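Local coordinates for protein endo-beta-1,4-mannanase (Alicyclobacillus acidocaldarius, PDB 4CD8) that hydrolyses internal beta-1,4-mannosidic linkages of mannans as a family GH113 glycoside hydrolase with a TIM-barrel fold, at residues Gln42-Val47 and Asp308-Ala313; Leu49-Leu54 and Asp74-Met79; Arg185-Arg190 and Val213-Glu218. All coordinates share one frame; numbering follows the deposited sequence.

Interaction 1 of 3, residues Gln42-Val47 and Asp308-Ala313; sequences QPFNWV and DVVARA
In Phe-44, CG stands beside the backbone N and anti to the carbonyl carbon (chi1 -58°), which swings the ring out to the helix 308-313; in Val-310, a chi1 of 169° sets CG1 anti to N, and this methyl is the one that meets the ring. The two side chains cross at about a right angle, and CE1 of Phe-44 lies 4.1 Å from CG1 of Val-310. The methyl arrives at the ring's edge, near its plane, and does not cover a face. One face is instead taken by CB of Gln-42, 3.3 Å above the ring plane and displaced toward the rim. Pro-43 makes the second point of contact: its CG rests 4.1 Å from the CA of Ala-311, against the helix backbone. The CB of Ala-311 stays slightly farther off, 4.5 Å from the same CG. Pro-43 is the centre of an inverse gamma turn, closed by a weak bond from Phe-44 N to Gln-42 O, and at this bend the pyrrolidine ring faces the helix. In the TIM barrel of this enzyme, the turn lies between helix 30-40 and the second barrel strand, 46-55, while 308-313 belongs to the last helix, 305-317; the contact therefore joins the last helix to the loop leading into strand 46-55. Gln-42 adds a polar clasp through NE2, bonded to Glu-307 OE2 one residue before the helical segment. Behind Pro-43, Arg-14 NH1 holds the proline carbonyl oxygen, and Asn-45 ties the loop to the first strand through Arg-14 N. Phe-44 also rests on Met-16 of that strand, whereas Val-310 touches Tyr-262 of helix 255-268 and Ile-301.

Interaction 2 of 3, residues Leu49-Leu54 and Asp74-Met79; sequences LAFAGL and DEIASM
Phe-51 against Ile-76 and Leu-49 against Met-79 carry the packing between strand 49-54 and helix 74-79, whose axes run nearly antiparallel (161°) and 10.4 Å apart. At the closer point, the extended Ile-76 puts CD1 3.8 Å from Phe-51 CE1 and almost as near CZ, approaching the ring obliquely. Phe-51 holds its CG between backbone N and carbonyl carbon (chi1 65°), the crowded position, and its ring crosses the isoleucine chain at about a right angle. Leu-49 straddles Met-79 with both methyls: CD1 lies 4.0 Å from Met-79 CB and CD2 4.1 Å from it. Beyond CB the methionine bends and carries its sulfur away from the strand. All four side chains are buried, whereas the helix flank turned from the strand is more exposed: Asp-74 is exposed, Ala-77 points away from the strand, and partly exposed Ser-78 turns its OG back onto Asp-74 O at 3.0 Å. Ser-78 N reaches that oxygen from the other face of its plane. Helix 73-85 packs on the outside of barrel strand 46-55; strand 89-98 adds Leu-92 against Ile-76, helix 30-40 supplies Met-36 to both Leu-49 and Met-79, and Tyr-134 meets the Phe-51 ring edge-to-face.

Interaction 3 of 3, residues Arg185-Arg190 and Val213-Glu218; sequences REEHVR and VPVLRE
Glu-186 OE2 is gripped by two hydroxyls, Tyr-204 OH and Ser-200 OG, and lies 3.4 Å from CD2 of Leu-216. The buried carboxylate thus has its polar demands met from strand 197-201 and just beyond it, while the leucine methyl packs against the end of the glutamate. Leu-216 CD2 also touches Glu-186 CD at 3.7 Å and CG at 3.9 Å, the two side chains crossing at a slant. A bend at chi2 (94°) turns the carboxylate of Glu-186 out of an extended course, and OE1 forms a salt bridge to Arg-212 NH2, which would probably favour the ionised form. The partly exposed Glu-187 also sets a carboxylate oxygen against an apolar methyl: its OE2 sits 3.8 Å from CG1 of Val-215, and its OE1 binds Arg-212 NH2 as well; one arginine, a residue ahead of the helical segment, bridges both carboxylates to helix 209-223. In the TIM barrel, helix 209-223 follows strand 197-201, and the loop 185-190 follows strand 176-182 at its C-terminal end, the end where barrel enzymes of this kind carry their active site. The inhibitor MVL is nonetheless about 12 Å from the Glu-186 side chain. Within the loop, Arg-185 O accepts from His-188 N at 2.9 Å and from Val-189 N at 3.3 Å, a compact turn that presents Glu-186 and Glu-187 to the helix. Glu-187 CG lies over one face of the His-188 imidazole, displaced toward its rim, and His-188 ND1 bonds to Gly-184 O. The helix is kinked where the N of Pro-214, which carries no hydrogen, and the N of Val-215 make no bond to the preceding turn. Arg-185 forms a salt bridge with Glu-156.

In the fold
From the N terminus, the chain passes the first barrel strand and helix 30-40 and reaches 42-47, where interaction 1 opens; it closes only at 308-313, 261 residues later, joining the last helix to the run-in of the second strand. Interaction 2 opens further along that same strand and closes 20 residues on, at helix 73-85. Interaction 3 starts after the fifth strand and closes at helix 209-223, 23 residues later. Both short loops nest inside the long one and follow each other in series without crossing. Interactions 2 and 3 lie on opposite sides of the chain's centre, their own centres 30 Å apart, and interactions 1 and 3 do not touch.

Interaction 1 of 3, residues Gln42-Val47 and Asp308-Ala313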
ATOM      1  N   GLN A  42      18.241   1.960   4.076  1.00 17.75           N
ATOM      2  CA  GLN A  42      18.017   2.287   2.678  1.00 19.76           C
ATOM      3  C   GLN A  42      17.686   3.764   2.605  1.00 19.23           C
ATOM      4  O   GLN A  42      17.326   4.349   3.630  1.00 20.01           O
ATOM      5  CB  GLN A  42      16.839   1.492   2.162  1.00 22.94           C
ATOM      6  CG  GLN A  42      17.074  -0.018   2.215  1.00 21.72           C
ATOM      7  CD  GLN A  42      17.872  -0.526   1.042  1.00 26.00           C
ATOM      8  OE1 GLN A  42      17.568  -0.213  -0.113  1.00 30.44           O
ATOM      9  NE2 GLN A  42      18.872  -1.353   1.316  1.00 25.53           N
ATOM     10  N   PRO A  43      17.755   4.347   1.413  1.00 18.35           N
ATOM     11  CA  PRO A  43      17.468   5.803   1.243  1.00 20.22           C
ATOM     12  C   PRO A  43      15.953   6.093   1.189  1.00 18.25           C
ATOM     13  O   PRO A  43      15.417   6.670   0.225  1.00 20.35           O
ATOM     14  CB  PRO A  43      18.185   6.136  -0.066  1.00 24.11           C
ATOM     15  CG  PRO A  43      18.122   4.855  -0.854  1.00 23.36           C
ATOM     16  CD  PRO A  43      18.200   3.726   0.148  1.00 19.89           C
ATOM     17  N   PHE A  44      15.285   5.721   2.276  1.00 17.50           N
ATOM     18  CA  PHE A  44      13.843   5.863   2.391  1.00 18.64           C
ATOM     19  C   PHE A  44      13.509   6.860   3.475  1.00 16.19           C
ATOM     20  O   PHE A  44      14.138   6.883   4.521  1.00 18.62           O
ATOM     21  CB  PHE A  44      13.189   4.538   2.778  1.00 18.33           C
ATOM     22  CG  PHE A  44      13.439   3.407   1.830  1.00 21.90           C
ATOM     23  CD1 PHE A  44      13.612   3.618   0.489  1.00 21.01           C
ATOM     24  CD2 PHE A  44      13.416   2.106   2.300  1.00 19.83           C
ATOM     25  CE1 PHE A  44      13.825   2.573  -0.386  1.00 21.76           C
ATOM     26  CE2 PHE A  44      13.629   1.050   1.437  1.00 22.75           C
ATOM     27  CZ  PHE A  44      13.823   1.284   0.089  1.00 16.78           C
ATOM     28  N   ASN A  45      12.517   7.689   3.194  1.00 16.41           N
ATOM     29  CA  ASN A  45      11.986   8.560   4.210  1.00 15.54           C
ATOM     30  C   ASN A  45      10.642   8.110   4.799  1.00 15.72           C
ATOM     31  O   ASN A  45      10.198   8.660   5.810  1.00 16.10           O
ATOM     32  CB  ASN A  45      11.967   9.995   3.693  1.00 17.81           C
ATOM     33  CG  ASN A  45      11.112  10.186   2.458  1.00 16.96           C
ATOM     34  OD1 ASN A  45      10.553   9.261   1.885  1.00 18.66           O
ATOM     35  ND2 ASN A  45      11.003  11.423   2.041  1.00 23.03           N
ATOM     36  N   TRP A  46      10.022   7.085   4.197  1.00 15.99           N
ATOM     37  CA  TRP A  46       8.721   6.578   4.618  1.00 14.67           C
ATOM     38  C   TRP A  46       8.745   5.037   4.697  1.00 13.82           C
ATOM     39  O   TRP A  46       9.371   4.364   3.887  1.00 15.63           O
ATOM     40  CB  TRP A  46       7.640   6.954   3.603  1.00 14.60           C
ATOM     41  CG  TRP A  46       7.081   8.333   3.733  1.00 13.26           C
ATOM     42  CD1 TRP A  46       7.576   9.455   3.177  1.00 15.12           C
ATOM     43  CD2 TRP A  46       5.908   8.722   4.463  1.00 13.50           C
ATOM     44  NE1 TRP A  46       6.801  10.535   3.533  1.00 16.50           N
ATOM     45  CE2 TRP A  46       5.769  10.116   4.319  1.00 13.35           C
ATOM     46  CE3 TRP A  46       4.970   8.027   5.235  1.00 13.95           C
ATOM     47  CZ2 TRP A  46       4.718  10.818   4.901  1.00 16.43           C
ATOM     48  CZ3 TRP A  46       3.930   8.714   5.821  1.00 16.29           C
ATOM     49  CH2 TRP A  46       3.815  10.117   5.653  1.00 17.54           C
ATOM     50  N   VAL A  47       7.949   4.521   5.616  1.00 13.67           N
ATOM     51  CA  VAL A  47       7.570   3.096   5.641  1.00 11.32           C
ATOM     52  C   VAL A  47       6.067   3.013   5.766  1.00 13.99           C
ATOM     53  O   VAL A  47       5.463   3.835   6.475  1.00 14.78           O
ATOM     54  CB  VAL A  47       8.282   2.364   6.779  1.00 14.72           C
ATOM     55  CG1 VAL A  47       7.856   2.846   8.155  1.00 14.72           C
ATOM     56  CG2 VAL A  47       8.092   0.862   6.658  1.00 15.52           C
ATOM     57  N   ASP A 308      20.186  -1.037  -6.037  1.00 23.27           N
ATOM     58  CA  ASP A 308      21.058   0.016  -6.555  1.00 28.23           C
ATOM     59  C   ASP A 308      20.326   0.954  -7.508  1.00 23.70           C
ATOM     60  O   ASP A 308      20.622   2.176  -7.522  1.00 31.50           O
ATOM     61  CB  ASP A 308      22.272  -0.578  -7.284  1.00 29.34           C
ATOM     62  CG  ASP A 308      23.077  -1.498  -6.399  1.00 34.68           C
ATOM     63  OD1 ASP A 308      23.262  -1.179  -5.202  1.00 36.42           O
ATOM     64  OD2 ASP A 308      23.497  -2.552  -6.900  1.00 50.82           O
ATOM     65  N   VAL A 309      19.426   0.418  -8.340  1.00 25.38           N
ATOM     66  CA  VAL A 309      18.625   1.297  -9.234  1.00 25.71           C
ATOM     67  C   VAL A 309      17.834   2.287  -8.384  1.00 27.48           C
ATOM     68  O   VAL A 309      17.835   3.517  -8.644  1.00 26.78           O
ATOM     69  CB  VAL A 309      17.665   0.511 -10.153  1.00 24.73           C
ATOM     70  CG1 VAL A 309      16.838   1.449 -11.020  1.00 27.05           C
ATOM     71  CG2 VAL A 309      18.458  -0.438 -11.047  1.00 25.26           C
ATOM     72  N   VAL A 310      17.169   1.748  -7.370  1.00 22.22           N
ATOM     73  CA  VAL A 310      16.433   2.580  -6.427  1.00 23.06           C
ATOM     74  C   VAL A 310      17.328   3.575  -5.681  1.00 22.09           C
ATOM     75  O   VAL A 310      16.955   4.777  -5.502  1.00 26.67           O
ATOM     76  CB  VAL A 310      15.635   1.705  -5.435  1.00 21.57           C
ATOM     77  CG1 VAL A 310      15.080   2.530  -4.283  1.00 22.25           C
ATOM     78  CG2 VAL A 310      14.522   0.977  -6.179  1.00 19.35           C
ATOM     79  N   ALA A 311      18.492   3.113  -5.249  1.00 26.10           N
ATOM     80  CA  ALA A 311      19.459   3.975  -4.588  1.00 30.51           C
ATOM     81  C   ALA A 311      19.853   5.143  -5.487  1.00 32.96           C
ATOM     82  O   ALA A 311      19.807   6.310  -5.053  1.00 32.42           O
ATOM     83  CB  ALA A 311      20.680   3.176  -4.172  1.00 32.68           C
ATOM     84  N   ARG A 312      20.212   4.847  -6.733  1.00 35.55           N
ATOM     85  CA  ARG A 312      20.621   5.888  -7.678  1.00 39.16           C
ATOM     86  C   ARG A 312      19.495   6.918  -7.879  1.00 52.00           C
ATOM     87  O   ARG A 312      19.762   8.153  -7.899  1.00 50.04           O
ATOM     88  CB  ARG A 312      21.075   5.267  -9.016  1.00 42.78           C
ATOM     89  N   ALA A 313      18.238   6.424  -8.004  1.00 25.23           N
ATOM     90  CA  ALA A 313      17.110   7.346  -8.182  1.00 33.85           C
ATOM     91  C   ALA A 313      16.800   8.145  -6.894  1.00 28.70           C
ATOM     92  O   ALA A 313      16.691   9.396  -6.930  1.00 39.20           O
ATOM     93  CB  ALA A 313      15.884   6.596  -8.677  1.00 27.92           C
TER

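Interaction 2 of 3, residues Leu49-Leu54 and Asp74-Met79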
ATOM      1  N   LEU A  49       3.221   0.483   7.168  1.00 12.11           N
ATOM      2  CA  LEU A  49       2.932  -0.738   7.926  1.00 11.71           C
ATOM      3  C   LEU A  49       1.608  -1.239   7.392  1.00 13.41           C
ATOM      4  O   LEU A  49       0.557  -0.659   7.648  1.00 13.38           O
ATOM      5  CB  LEU A  49       2.829  -0.436   9.427  1.00 11.17           C
ATOM      6  CG  LEU A  49       4.111   0.165  10.031  1.00 14.14           C
ATOM      7  CD1 LEU A  49       3.905   0.516  11.481  1.00 15.55           C
ATOM      8  CD2 LEU A  49       5.270  -0.795   9.835  1.00 15.41           C
ATOM      9  N   ALA A  50       1.659  -2.378   6.677  1.00 16.03           N
ATOM     10  CA  ALA A  50       0.499  -2.892   5.980  1.00 14.60           C
ATOM     11  C   ALA A  50       0.104  -4.232   6.560  1.00 15.48           C
ATOM     12  O   ALA A  50       0.965  -5.093   6.757  1.00 16.24           O
ATOM     13  CB  ALA A  50       0.760  -3.017   4.491  1.00 15.71           C
ATOM     14  N   PHE A  51      -1.201  -4.409   6.748  1.00 14.35           N
ATOM     15  CA  PHE A  51      -1.721  -5.684   7.221  1.00 13.11           C
ATOM     16  C   PHE A  51      -3.135  -5.903   6.759  1.00 16.44           C
ATOM     17  O   PHE A  51      -3.805  -4.980   6.381  1.00 15.77           O
ATOM     18  CB  PHE A  51      -1.651  -5.786   8.751  1.00 14.85           C
ATOM     19  CG  PHE A  51      -2.526  -4.795   9.469  1.00 17.29           C
ATOM     20  CD1 PHE A  51      -2.118  -3.466   9.631  1.00 14.02           C
ATOM     21  CD2 PHE A  51      -3.759  -5.164   9.942  1.00 15.20           C
ATOM     22  CE1 PHE A  51      -2.960  -2.558  10.297  1.00 16.44           C
ATOM     23  CE2 PHE A  51      -4.582  -4.273  10.618  1.00 18.09           C
ATOM     24  CZ  PHE A  51      -4.195  -2.949  10.748  1.00 18.51           C
ATOM     25  N   ALA A  52      -3.580  -7.158   6.769  1.00 16.87           N
ATOM     26  CA  ALA A  52      -4.908  -7.514   6.277  1.00 16.98           C
ATOM     27  C   ALA A  52      -5.756  -8.227   7.282  1.00 18.77           C
ATOM     28  O   ALA A  52      -5.357  -9.274   7.814  1.00 19.82           O
ATOM     29  CB  ALA A  52      -4.802  -8.363   5.018  1.00 17.90           C
ATOM     30  N   GLY A  53      -6.932  -7.671   7.522  1.00 15.48           N
ATOM     31  CA  GLY A  53      -8.036  -8.404   8.107  1.00 17.86           C
ATOM     32  C   GLY A  53      -8.570  -9.413   7.113  1.00 17.19           C
ATOM     33  O   GLY A  53      -8.225  -9.367   5.931  1.00 19.87           O
ATOM     34  N   LEU A  54      -9.372 -10.362   7.598  1.00 19.74           N
ATOM     35  CA  LEU A  54      -9.843 -11.446   6.749  1.00 18.89           C
ATOM     36  C   LEU A  54     -11.359 -11.511   6.692  1.00 16.61           C
ATOM     37  O   LEU A  54     -12.048 -11.519   7.714  1.00 19.35           O
ATOM     38  CB  LEU A  54      -9.301 -12.809   7.220  1.00 22.54           C
ATOM     39  CG  LEU A  54      -7.792 -13.029   7.094  1.00 26.80           C
ATOM     40  CD1 LEU A  54      -7.396 -14.360   7.742  1.00 23.79           C
ATOM     41  CD2 LEU A  54      -7.383 -13.003   5.619  1.00 22.43           C
ATOM     42  N   ASP A  74      -0.640  -3.399  19.996  1.00 18.87           N
ATOM     43  CA  ASP A  74       0.702  -3.224  20.578  1.00 20.03           C
ATOM     44  C   ASP A  74       1.828  -3.524  19.593  1.00 18.36           C
ATOM     45  O   ASP A  74       2.865  -2.857  19.605  1.00 20.24           O
ATOM     46  CB  ASP A  74       0.887  -4.127  21.798  1.00 22.45           C
ATOM     47  CG  ASP A  74       0.183  -3.620  23.071  1.00 24.91           C
ATOM     48  OD1 ASP A  74      -0.349  -2.509  23.098  1.00 30.03           O
ATOM     49  OD2 ASP A  74       0.173  -4.374  24.078  1.00 35.71           O
ATOM     50  N   GLU A  75       1.634  -4.539  18.749  1.00 17.78           N
ATOM     51  CA  GLU A  75       2.609  -4.843  17.694  1.00 18.18           C
ATOM     52  C   GLU A  75       2.718  -3.691  16.705  1.00 16.60           C
ATOM     53  O   GLU A  75       3.819  -3.356  16.263  1.00 16.96           O
ATOM     54  CB  GLU A  75       2.238  -6.082  16.928  1.00 19.05           C
ATOM     55  CG  GLU A  75       2.564  -7.372  17.670  1.00 20.17           C
ATOM     56  CD  GLU A  75       2.292  -8.583  16.796  1.00 18.07           C
ATOM     57  OE1 GLU A  75       3.224  -9.009  16.047  1.00 19.80           O
ATOM     58  OE2 GLU A  75       1.133  -9.079  16.836  1.00 21.86           O
ATOM     59  N   ILE A  76       1.561  -3.131  16.337  1.00 16.83           N
ATOM     60  CA  ILE A  76       1.541  -1.946  15.464  1.00 15.02           C
ATOM     61  C   ILE A  76       2.293  -0.783  16.119  1.00 16.99           C
ATOM     62  O   ILE A  76       3.177  -0.158  15.484  1.00 18.00           O
ATOM     63  CB  ILE A  76       0.110  -1.555  15.060  1.00 15.54           C
ATOM     64  CG1 ILE A  76      -0.532  -2.687  14.245  1.00 16.88           C
ATOM     65  CG2 ILE A  76       0.114  -0.241  14.274  1.00 17.28           C
ATOM     66  CD1 ILE A  76      -2.019  -2.539  14.014  1.00 19.58           C
ATOM     67  N   ALA A  77       1.973  -0.504  17.367  1.00 16.40           N
ATOM     68  CA  ALA A  77       2.662   0.547  18.100  1.00 15.36           C
ATOM     69  C   ALA A  77       4.151   0.307  18.191  1.00 18.28           C
ATOM     70  O   ALA A  77       4.925   1.245  18.037  1.00 20.06           O
ATOM     71  CB  ALA A  77       2.066   0.733  19.490  1.00 19.45           C
ATOM     72  N   SER A  78       4.559  -0.950  18.429  1.00 17.13           N
ATOM     73  CA  SER A  78       5.967  -1.255  18.501  1.00 19.92           C
ATOM     74  C   SER A  78       6.687  -0.948  17.189  1.00 17.95           C
ATOM     75  O   SER A  78       7.803  -0.414  17.191  1.00 20.00           O
ATOM     76  CB  SER A  78       6.209  -2.726  18.896  1.00 27.81           C
ATOM     77  OG  SER A  78       5.781  -2.914  20.218  1.00 35.91           O
ATOM     78  N   MET A  79       6.085  -1.346  16.080  1.00 18.56           N
ATOM     79  CA  MET A  79       6.741  -1.127  14.789  1.00 18.24           C
ATOM     80  C   MET A  79       6.741   0.353  14.447  1.00 18.57           C
ATOM     81  O   MET A  79       7.713   0.864  13.909  1.00 16.55           O
ATOM     82  CB  MET A  79       6.105  -1.925  13.681  1.00 19.96           C
ATOM     83  CG  MET A  79       6.607  -3.358  13.617  1.00 24.27           C
ATOM     84  SD  MET A  79       8.366  -3.509  13.246  1.00 28.20           S
ATOM     85  CE  MET A  79       8.912  -3.961  14.876  1.00 19.85           C
TER

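Interaction 3 of 3, residues Arg185-Arg190 and Val213-Glu218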
ATOM      1  N   ARG A 185      -7.537   2.667 -12.241  1.00 15.17           N
ATOM      2  CA  ARG A 185      -8.745   3.233 -11.593  1.00 15.50           C
ATOM      3  C   ARG A 185      -8.579   4.663 -11.186  1.00 15.06           C
ATOM      4  O   ARG A 185      -9.555   5.262 -10.683  1.00 15.60           O
ATOM      5  CB  ARG A 185      -9.168   2.438 -10.363  1.00 14.83           C
ATOM      6  CG  ARG A 185      -9.534   0.965 -10.671  1.00 15.39           C
ATOM      7  CD  ARG A 185     -10.900   0.874 -11.364  1.00 16.21           C
ATOM      8  NE  ARG A 185     -11.950   1.458 -10.518  1.00 15.56           N
ATOM      9  CZ  ARG A 185     -13.166   1.812 -10.928  1.00 15.95           C
ATOM     10  NH1 ARG A 185     -13.568   1.609 -12.180  1.00 18.25           N
ATOM     11  NH2 ARG A 185     -14.027   2.315 -10.047  1.00 18.05           N
ATOM     12  N   GLU A 186      -7.399   5.218 -11.421  1.00 14.93           N
ATOM     13  CA  GLU A 186      -7.094   6.595 -10.975  1.00 15.09           C
ATOM     14  C   GLU A 186      -8.109   7.582 -11.489  1.00 14.99           C
ATOM     15  O   GLU A 186      -8.558   8.469 -10.732  1.00 16.63           O
ATOM     16  CB  GLU A 186      -5.667   7.011 -11.398  1.00 15.96           C
ATOM     17  CG  GLU A 186      -4.549   6.234 -10.707  1.00 16.64           C
ATOM     18  CD  GLU A 186      -4.053   5.021 -11.498  1.00 15.85           C
ATOM     19  OE1 GLU A 186      -4.828   4.464 -12.294  1.00 15.79           O
ATOM     20  OE2 GLU A 186      -2.879   4.666 -11.315  1.00 16.23           O
ATOM     21  N   GLU A 187      -8.506   7.430 -12.738  1.00 16.27           N
ATOM     22  CA  GLU A 187      -9.437   8.364 -13.362  1.00 17.34           C
ATOM     23  C   GLU A 187     -10.901   8.036 -13.067  1.00 16.70           C
ATOM     24  O   GLU A 187     -11.782   8.817 -13.373  1.00 19.44           O
ATOM     25  CB  GLU A 187      -9.184   8.488 -14.887  1.00 19.66           C
ATOM     26  CG  GLU A 187      -9.471   7.235 -15.719  1.00 19.77           C
ATOM     27  CD  GLU A 187      -8.289   6.290 -15.817  1.00 17.62           C
ATOM     28  OE1 GLU A 187      -7.747   5.905 -14.772  1.00 21.11           O
ATOM     29  OE2 GLU A 187      -7.913   5.896 -16.949  1.00 22.20           O
ATOM     30  N   HIS A 188     -11.162   6.901 -12.412  1.00 16.38           N
ATOM     31  CA  HIS A 188     -12.522   6.444 -12.210  1.00 15.53           C
ATOM     32  C   HIS A 188     -13.115   6.694 -10.817  1.00 16.24           C
ATOM     33  O   HIS A 188     -14.350   6.730 -10.651  1.00 19.46           O
ATOM     34  CB  HIS A 188     -12.581   4.967 -12.544  1.00 17.83           C
ATOM     35  CG  HIS A 188     -12.404   4.699 -13.996  1.00 17.54           C
ATOM     36  ND1 HIS A 188     -11.295   4.072 -14.516  1.00 22.13           N
ATOM     37  CD2 HIS A 188     -13.191   4.992 -15.048  1.00 21.57           C
ATOM     38  CE1 HIS A 188     -11.426   3.955 -15.825  1.00 21.40           C
ATOM     39  NE2 HIS A 188     -12.570   4.499 -16.173  1.00 31.80           N
ATOM     40  N   VAL A 189     -12.253   6.884  -9.834  1.00 15.96           N
ATOM     41  CA  VAL A 189     -12.685   7.101  -8.471  1.00 14.32           C
ATOM     42  C   VAL A 189     -13.322   8.500  -8.375  1.00 15.68           C
ATOM     43  O   VAL A 189     -12.781   9.484  -8.914  1.00 15.95           O
ATOM     44  CB  VAL A 189     -11.497   7.008  -7.517  1.00 14.29           C
ATOM     45  CG1 VAL A 189     -11.834   7.537  -6.105  1.00 15.24           C
ATOM     46  CG2 VAL A 189     -11.031   5.571  -7.423  1.00 15.36           C
ATOM     47  N   ARG A 190     -14.469   8.570  -7.711  1.00 12.82           N
ATOM     48  CA  ARG A 190     -15.251   9.789  -7.671  1.00 15.40           C
ATOM     49  C   ARG A 190     -15.208  10.533  -6.343  1.00 17.35           C
ATOM     50  O   ARG A 190     -15.881  11.568  -6.220  1.00 18.28           O
ATOM     51  CB  ARG A 190     -16.703   9.482  -8.057  1.00 16.79           C
ATOM     52  CG  ARG A 190     -16.894   8.855  -9.424  1.00 17.23           C
ATOM     53  CD  ARG A 190     -16.421   9.716 -10.565  1.00 16.47           C
ATOM     54  NE  ARG A 190     -17.183  10.969 -10.666  1.00 18.28           N
ATOM     55  CZ  ARG A 190     -18.294  11.090 -11.392  1.00 19.64           C
ATOM     56  NH1 ARG A 190     -18.784  10.039 -12.058  1.00 20.92           N
ATOM     57  NH2 ARG A 190     -18.933  12.272 -11.465  1.00 21.56           N
ATOM     58  N   VAL A 213       1.524   7.778 -18.213  1.00 20.79           N
ATOM     59  CA  VAL A 213       1.884   8.985 -17.504  1.00 22.71           C
ATOM     60  C   VAL A 213       0.940  10.161 -17.783  1.00 22.85           C
ATOM     61  O   VAL A 213       0.519  10.823 -16.831  1.00 23.93           O
ATOM     62  CB  VAL A 213       3.369   9.359 -17.764  1.00 25.61           C
ATOM     63  CG1 VAL A 213       3.674  10.738 -17.226  1.00 24.60           C
ATOM     64  CG2 VAL A 213       4.292   8.364 -17.074  1.00 26.91           C
ATOM     65  N   PRO A 214       0.546  10.384 -19.055  1.00 21.14           N
ATOM     66  CA  PRO A 214      -0.304  11.554 -19.277  1.00 26.07           C
ATOM     67  C   PRO A 214      -1.621  11.512 -18.549  1.00 20.97           C
ATOM     68  O   PRO A 214      -2.112  12.560 -18.079  1.00 21.70           O
ATOM     69  CB  PRO A 214      -0.523  11.552 -20.796  1.00 26.04           C
ATOM     70  CG  PRO A 214       0.661  10.848 -21.350  1.00 27.85           C
ATOM     71  CD  PRO A 214       1.043   9.821 -20.321  1.00 23.88           C
ATOM     72  N   VAL A 215      -2.196  10.323 -18.405  1.00 20.81           N
ATOM     73  CA  VAL A 215      -3.463  10.211 -17.706  1.00 20.38           C
ATOM     74  C   VAL A 215      -3.259  10.451 -16.206  1.00 18.73           C
ATOM     75  O   VAL A 215      -4.079  11.086 -15.564  1.00 18.80           O
ATOM     76  CB  VAL A 215      -4.124   8.850 -17.942  1.00 23.22           C
ATOM     77  CG1 VAL A 215      -5.376   8.723 -17.073  1.00 23.66           C
ATOM     78  CG2 VAL A 215      -4.468   8.704 -19.410  1.00 24.46           C
ATOM     79  N   LEU A 216      -2.146   9.977 -15.659  1.00 20.21           N
ATOM     80  CA  LEU A 216      -1.844  10.199 -14.257  1.00 19.58           C
ATOM     81  C   LEU A 216      -1.710  11.700 -13.985  1.00 16.16           C
ATOM     82  O   LEU A 216      -2.276  12.216 -12.992  1.00 16.11           O
ATOM     83  CB  LEU A 216      -0.574   9.468 -13.850  1.00 19.15           C
ATOM     84  CG  LEU A 216      -0.594   7.943 -13.982  1.00 20.50           C
ATOM     85  CD1 LEU A 216       0.767   7.360 -13.619  1.00 21.18           C
ATOM     86  CD2 LEU A 216      -1.676   7.305 -13.136  1.00 20.25           C
ATOM     87  N   ARG A 217      -0.983  12.388 -14.873  1.00 19.74           N
ATOM     88  CA  ARG A 217      -0.866  13.849 -14.745  1.00 19.53           C
ATOM     89  C   ARG A 217      -2.238  14.491 -14.791  1.00 19.52           C
ATOM     90  O   ARG A 217      -2.577  15.381 -13.959  1.00 18.30           O
ATOM     91  CB  ARG A 217       0.025  14.404 -15.850  1.00 21.51           C
ATOM     92  CG  ARG A 217       0.215  15.913 -15.822  1.00 24.76           C
ATOM     93  CD  ARG A 217       1.239  16.414 -16.841  1.00 24.90           C
ATOM     94  NE  ARG A 217       1.328  15.544 -17.995  1.00 40.97           N
ATOM     95  CZ  ARG A 217       2.394  14.840 -18.366  1.00 30.35           C
ATOM     96  NH1 ARG A 217       3.546  14.885 -17.709  1.00 34.13           N
ATOM     97  NH2 ARG A 217       2.303  14.082 -19.443  1.00 51.96           N
ATOM     98  N   GLU A 218      -3.037  14.082 -15.765  1.00 19.07           N
ATOM     99  CA  GLU A 218      -4.378  14.660 -15.928  1.00 18.66           C
ATOM    100  C   GLU A 218      -5.286  14.450 -14.737  1.00 16.94           C
ATOM    101  O   GLU A 218      -6.069  15.320 -14.370  1.00 19.72           O
ATOM    102  CB  GLU A 218      -5.029  14.149 -17.220  1.00 21.04           C
ATOM    103  CG  GLU A 218      -4.235  14.562 -18.458  1.00 25.72           C
ATOM    104  CD  GLU A 218      -4.386  13.643 -19.676  1.00 25.70           C
ATOM    105  OE1 GLU A 218      -5.272  12.759 -19.699  1.00 28.24           O
ATOM    106  OE2 GLU A 218      -3.608  13.822 -20.642  1.00 36.18           O
TER